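Local coordinates for molybdate binding protein II (Clostridium pasteurianum, PDB 1GUT), which binds molybdate and related oxyanions as a hexameric molbindin built from small TOBE-fold subunits, here in a form without its oxyanion, at the interface of chains A and B and the interface of chains A and C. Residues are numbered along the deposited sequence; one frame, centred on the assembly and turned at random. Chains: chain A/B/C, Molybdate binding protein II.

About 10 Å separates the C-alpha centres of contact 1 and contact 2, and strand 34-40 of chain A runs through both. A:Ile38 belongs to each: its side chain reaches toward chain B in contact 1, while its backbone N bonds to chain C in contact 2. The two differ in character. Contact 1 centres on a valine side chain packed against chain A, with water bridges beside it, in an interface that is not an exact two-fold; contact 2 is more polar, with direct hydrogen bonds between chain C and strand 34-40, and its two-fold interface repeats it. One strand thus ties a subunit to two different neighbours within the six-subunit assembly.

Contact 1: the interface of chains A and B. Residues chain A 17, 19, 22-24, 38; chain B 21-22, 40.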
loop_
_atom_site.group_PDB
_atom_site.type_symbol
_atom_site.label_atom_id
_atom_site.label_comp_id
_atom_site.label_asym_id
_atom_site.label_seq_id
_atom_site.Cartn_x
_atom_site.Cartn_y
_atom_site.Cartn_z
ATOM N N LYS A 17 -10.773 -14.585 -11.345
ATOM C CA LYS A 17 -9.880 -14.856 -12.470
ATOM C C LYS A 17 -8.532 -15.196 -11.876
ATOM O O LYS A 17 -7.940 -14.383 -11.179
ATOM C CB LYS A 17 -9.802 -13.632 -13.393
ATOM C CG LYS A 17 -8.884 -13.821 -14.600
ATOM C CD LYS A 17 -9.071 -12.711 -15.645
ATOM C CE LYS A 17 -8.687 -11.318 -15.110
ATOM N NZ LYS A 17 -8.818 -10.221 -16.147
ATOM N N GLY A 19 -4.565 -16.140 -11.958
ATOM C CA GLY A 19 -3.331 -15.980 -12.709
ATOM C C GLY A 19 -2.345 -17.027 -12.211
ATOM O O GLY A 19 -2.728 -18.052 -11.649
ATOM N N THR A 22 -1.097 -14.402 -8.825
ATOM C CA THR A 22 -2.179 -13.711 -8.144
ATOM C C THR A 22 -3.511 -14.125 -8.732
ATOM O O THR A 22 -3.584 -14.923 -9.668
ATOM C CB THR A 22 -2.053 -12.185 -8.320
ATOM O OG1 THR A 22 -2.101 -11.869 -9.721
ATOM C CG2 THR A 22 -0.680 -11.683 -7.852
ATOM N N ALA A 23 -4.562 -13.609 -8.120
ATOM C CA ALA A 23 -5.925 -13.856 -8.564
ATOM C C ALA A 23 -6.736 -12.622 -8.285
ATOM O O ALA A 23 -6.517 -11.939 -7.295
ATOM C CB ALA A 23 -6.544 -15.048 -7.820
ATOM N N GLU A 24 -7.683 -12.365 -9.171
ATOM C CA GLU A 24 -8.576 -11.228 -9.069
ATOM C C GLU A 24 -9.928 -11.729 -8.602
ATOM O O GLU A 24 -10.530 -12.594 -9.227
ATOM C CB GLU A 24 -8.703 -10.523 -10.419
ATOM C CG GLU A 24 -9.573 -9.260 -10.346
ATOM C CD GLU A 24 -9.821 -8.659 -11.710
ATOM O OE1 GLU A 24 -8.874 -8.592 -12.496
ATOM O OE2 GLU A 24 -10.961 -8.248 -12.007
ATOM N N ILE A 38 -6.991 -8.025 -5.532
ATOM C CA ILE A 38 -5.981 -8.876 -6.160
ATOM C C ILE A 38 -5.174 -9.458 -5.009
ATOM O O ILE A 38 -4.541 -8.713 -4.251
ATOM C CB ILE A 38 -5.131 -8.117 -7.203
ATOM C CG1 ILE A 38 -6.024 -7.774 -8.386
ATOM C CG2 ILE A 38 -3.888 -8.940 -7.647
ATOM C CD1 ILE A 38 -5.364 -6.864 -9.415
ATOM N N VAL B 21 -3.718 -11.294 -14.989
ATOM C CA VAL B 21 -4.494 -10.530 -14.038
ATOM C C VAL B 21 -4.030 -9.090 -13.979
ATOM O O VAL B 21 -4.840 -8.182 -13.782
ATOM C CB VAL B 21 -4.331 -11.167 -12.600
ATOM C CG1 VAL B 21 -4.898 -10.281 -11.527
ATOM C CG2 VAL B 21 -4.939 -12.559 -12.542
ATOM N N THR B 22 -2.730 -8.873 -14.157
ATOM C CA THR B 22 -2.198 -7.515 -14.065
ATOM C C THR B 22 -1.426 -7.169 -15.316
ATOM O O THR B 22 -1.280 -7.984 -16.222
ATOM C CB THR B 22 -1.214 -7.380 -12.886
ATOM O OG1 THR B 22 -0.165 -8.346 -13.042
ATOM C CG2 THR B 22 -1.863 -7.762 -11.580
ATOM N N SER B 40 -4.403 -3.548 -12.871
ATOM C CA SER B 40 -5.121 -4.692 -13.388
ATOM C C SER B 40 -5.191 -4.674 -14.905
ATOM O O SER B 40 -5.193 -3.609 -15.524
ATOM C CB SER B 40 -6.538 -4.719 -12.823
ATOM O OG SER B 40 -7.337 -3.717 -13.429
HETATM O O HOH W 1 0.296 -10.524 -11.017
HETATM O O HOH W 2 -7.635 -7.928 -14.724
#
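B:Val21 lays its isopropyl group against a patch of chain A formed by A:Lys17, A:Gly19, A:Thr22, A:Glu24 and A:Ile38, and 84 Å² of its surface is hidden there. Starting at the branch point, CB lies 3.7 Å from OG1 of A:Thr22, whose side chain crosses that of the valine obliquely. Of the two methyls, CG1 stands opposite the backbone N (chi1 169°), which turns it toward A:Glu24 and A:Ile38: it rests 4.0 Å from CB of A:Glu24 and touches CD1 of A:Ile38, a side chain running past in the opposite direction. The other methyl, CG2, goes to the backbone instead, reaching N of A:Gly19 at 3.6 Å and the carbonyl O of A:Lys17 slightly farther off.

Beyond the valine, CD1 of A:Ile38 continues to CB of B:Ser40, a looser contact at 4.2 Å. Water bridges flank the valine. Water 2 joins the backbone O of B:Val21 to the side-chain amine NZ of A:Lys17 and to OE1 of the A:Glu24 carboxylate, the last 2.6 Å from the water. Within chain A, that NZ and OE1 form a salt bridge at 4.0 Å. Water 1 links the hydroxyls OG1 of A:Thr22 and B:Thr22. This patch joins two subunits of the hexamer by fitting a valine of one against the sheet of the next, with ordered water completing the seam.

Contact 2: the interface of chains A and C. Residues chain A 35-38; chain C 6-7, 61, 64.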
loop_
_atom_site.group_PDB
_atom_site.type_symbol
_atom_site.label_atom_id
_atom_site.label_comp_id
_atom_site.label_asym_id
_atom_site.label_seq_id
_atom_site.Cartn_x
_atom_site.Cartn_y
_atom_site.Cartn_z
ATOM N N ILE A 35 -16.474 -4.564 -5.324
ATOM C CA ILE A 35 -15.142 -4.387 -4.751
ATOM C C ILE A 35 -14.261 -5.412 -5.430
ATOM O O ILE A 35 -14.600 -6.588 -5.497
ATOM C CB ILE A 35 -15.126 -4.642 -3.225
ATOM C CG1 ILE A 35 -15.882 -3.533 -2.484
ATOM C CG2 ILE A 35 -13.651 -4.808 -2.744
ATOM C CD1 ILE A 35 -15.163 -2.213 -2.464
ATOM N N THR A 36 -13.123 -4.960 -5.946
ATOM C CA THR A 36 -12.160 -5.810 -6.637
ATOM C C THR A 36 -10.906 -5.934 -5.783
ATOM O O THR A 36 -10.374 -4.943 -5.270
ATOM C CB THR A 36 -11.812 -5.191 -7.990
ATOM O OG1 THR A 36 -13.008 -5.083 -8.768
ATOM C CG2 THR A 36 -10.880 -6.095 -8.811
ATOM N N SER A 37 -10.435 -7.168 -5.659
ATOM C CA SER A 37 -9.270 -7.494 -4.856
ATOM C C SER A 37 -8.290 -8.313 -5.659
ATOM O O SER A 37 -8.693 -9.199 -6.405
ATOM C CB SER A 37 -9.735 -8.377 -3.691
ATOM O OG SER A 37 -8.656 -8.915 -2.944
ATOM N N ILE A 38 -6.991 -8.025 -5.532
ATOM C CA ILE A 38 -5.981 -8.876 -6.160
ATOM C C ILE A 38 -5.174 -9.458 -5.009
ATOM O O ILE A 38 -4.541 -8.713 -4.251
ATOM C CB ILE A 38 -5.131 -8.117 -7.203
ATOM C CG1 ILE A 38 -6.024 -7.774 -8.386
ATOM C CG2 ILE A 38 -3.888 -8.940 -7.647
ATOM C CD1 ILE A 38 -5.364 -6.864 -9.415
ATOM N N ARG C 6 -9.644 0.203 -9.265
ATOM C CA ARG C 6 -10.944 -0.421 -9.548
ATOM C C ARG C 6 -12.037 -0.186 -8.501
ATOM O O ARG C 6 -13.203 -0.412 -8.770
ATOM C CB ARG C 6 -10.762 -1.931 -9.797
ATOM C CG ARG C 6 -9.767 -2.310 -10.908
ATOM C CD ARG C 6 -10.271 -2.195 -12.296
ATOM N NE ARG C 6 -11.551 -2.852 -12.531
ATOM C CZ ARG C 6 -12.281 -2.574 -13.590
ATOM N NH1 ARG C 6 -11.820 -1.696 -14.473
ATOM N NH2 ARG C 6 -13.444 -3.165 -13.781
ATOM N N ASN C 7 -11.664 0.267 -7.319
ATOM C CA ASN C 7 -12.633 0.513 -6.255
ATOM C C ASN C 7 -12.832 1.999 -6.076
ATOM O O ASN C 7 -11.929 2.701 -5.625
ATOM C CB ASN C 7 -12.142 -0.131 -4.972
ATOM C CG ASN C 7 -11.922 -1.589 -5.166
ATOM O OD1 ASN C 7 -12.883 -2.322 -5.414
ATOM N ND2 ASN C 7 -10.655 -2.018 -5.145
ATOM N N SER C 61 -6.919 -2.390 -6.035
ATOM C CA SER C 61 -7.300 -3.777 -5.782
ATOM C C SER C 61 -6.255 -4.545 -4.957
ATOM O O SER C 61 -6.616 -5.417 -4.192
ATOM C CB SER C 61 -7.531 -4.520 -7.102
ATOM O OG SER C 61 -8.513 -3.861 -7.876
ATOM N N VAL C 64 -6.816 -4.601 -1.219
ATOM C CA VAL C 64 -8.009 -5.200 -0.617
ATOM C C VAL C 64 -7.707 -6.634 -0.194
ATOM O O VAL C 64 -7.296 -7.451 -1.036
ATOM C CB VAL C 64 -9.203 -5.210 -1.585
ATOM C CG1 VAL C 64 -10.435 -5.856 -0.908
ATOM C CG2 VAL C 64 -9.526 -3.773 -2.064
HETATM O O HOH W 3 -14.529 -2.837 -8.248
HETATM O O HOH W 4 -13.523 -5.116 -11.299
#
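The backbone O of A:Thr36 receives a hydrogen bond from ND2 of C:Asn7 at 2.9 Å and a weak one from the C:Ser61 hydroxyl. The same asparagine also takes the backbone N of A:Thr36 on its amide oxygen OD1, 2.7 Å away. Both bonds are nearly straight at the hydrogen (about 165°), and each donor approaches a lone pair in the acceptor's carbonyl plane. Since A:Thr36 O is also close to the plane of the C:Asn7 amide, the two bonds fix that amide's rotation, and it pairs with the N and O of A:Thr36 much as the edge of a neighbouring strand might. With CG beside its own backbone N (chi1 -57°), C:Asn7 presents this amide to strand 34-40.

Farther along that strand, A:Ser37 turns its hydroxyl away from its own N (chi1 172°), and OG donates a hydrogen bond to the carbonyl O of C:Val64 at 2.8 Å, from above the carbonyl plane. A:Ile38 adds a backbone bond, its N lying 3.0 Å from O of C:Ser61. Methyl CG1 of C:Val64 packs against both CG2 of A:Ile35 and CB of A:Ser37, while CB of C:Ser61 meets CG1 of A:Ile38.

On the other flank, OG1 of A:Thr36 holds two waters. Water 3 passes to the backbone O of C:Arg6; water 4, 2.6 Å from OG1, sits in plane at the guanidinium edge of C:Arg6, between NE and NH2. The direct bonds hold strand 34-40 mainly through the backbone of A:Thr36 and A:Ile38, helped by the hydroxyls of A:Ser37 and, through water, A:Thr36; repeated by the two-fold, they join this pair of subunits within the hexamer.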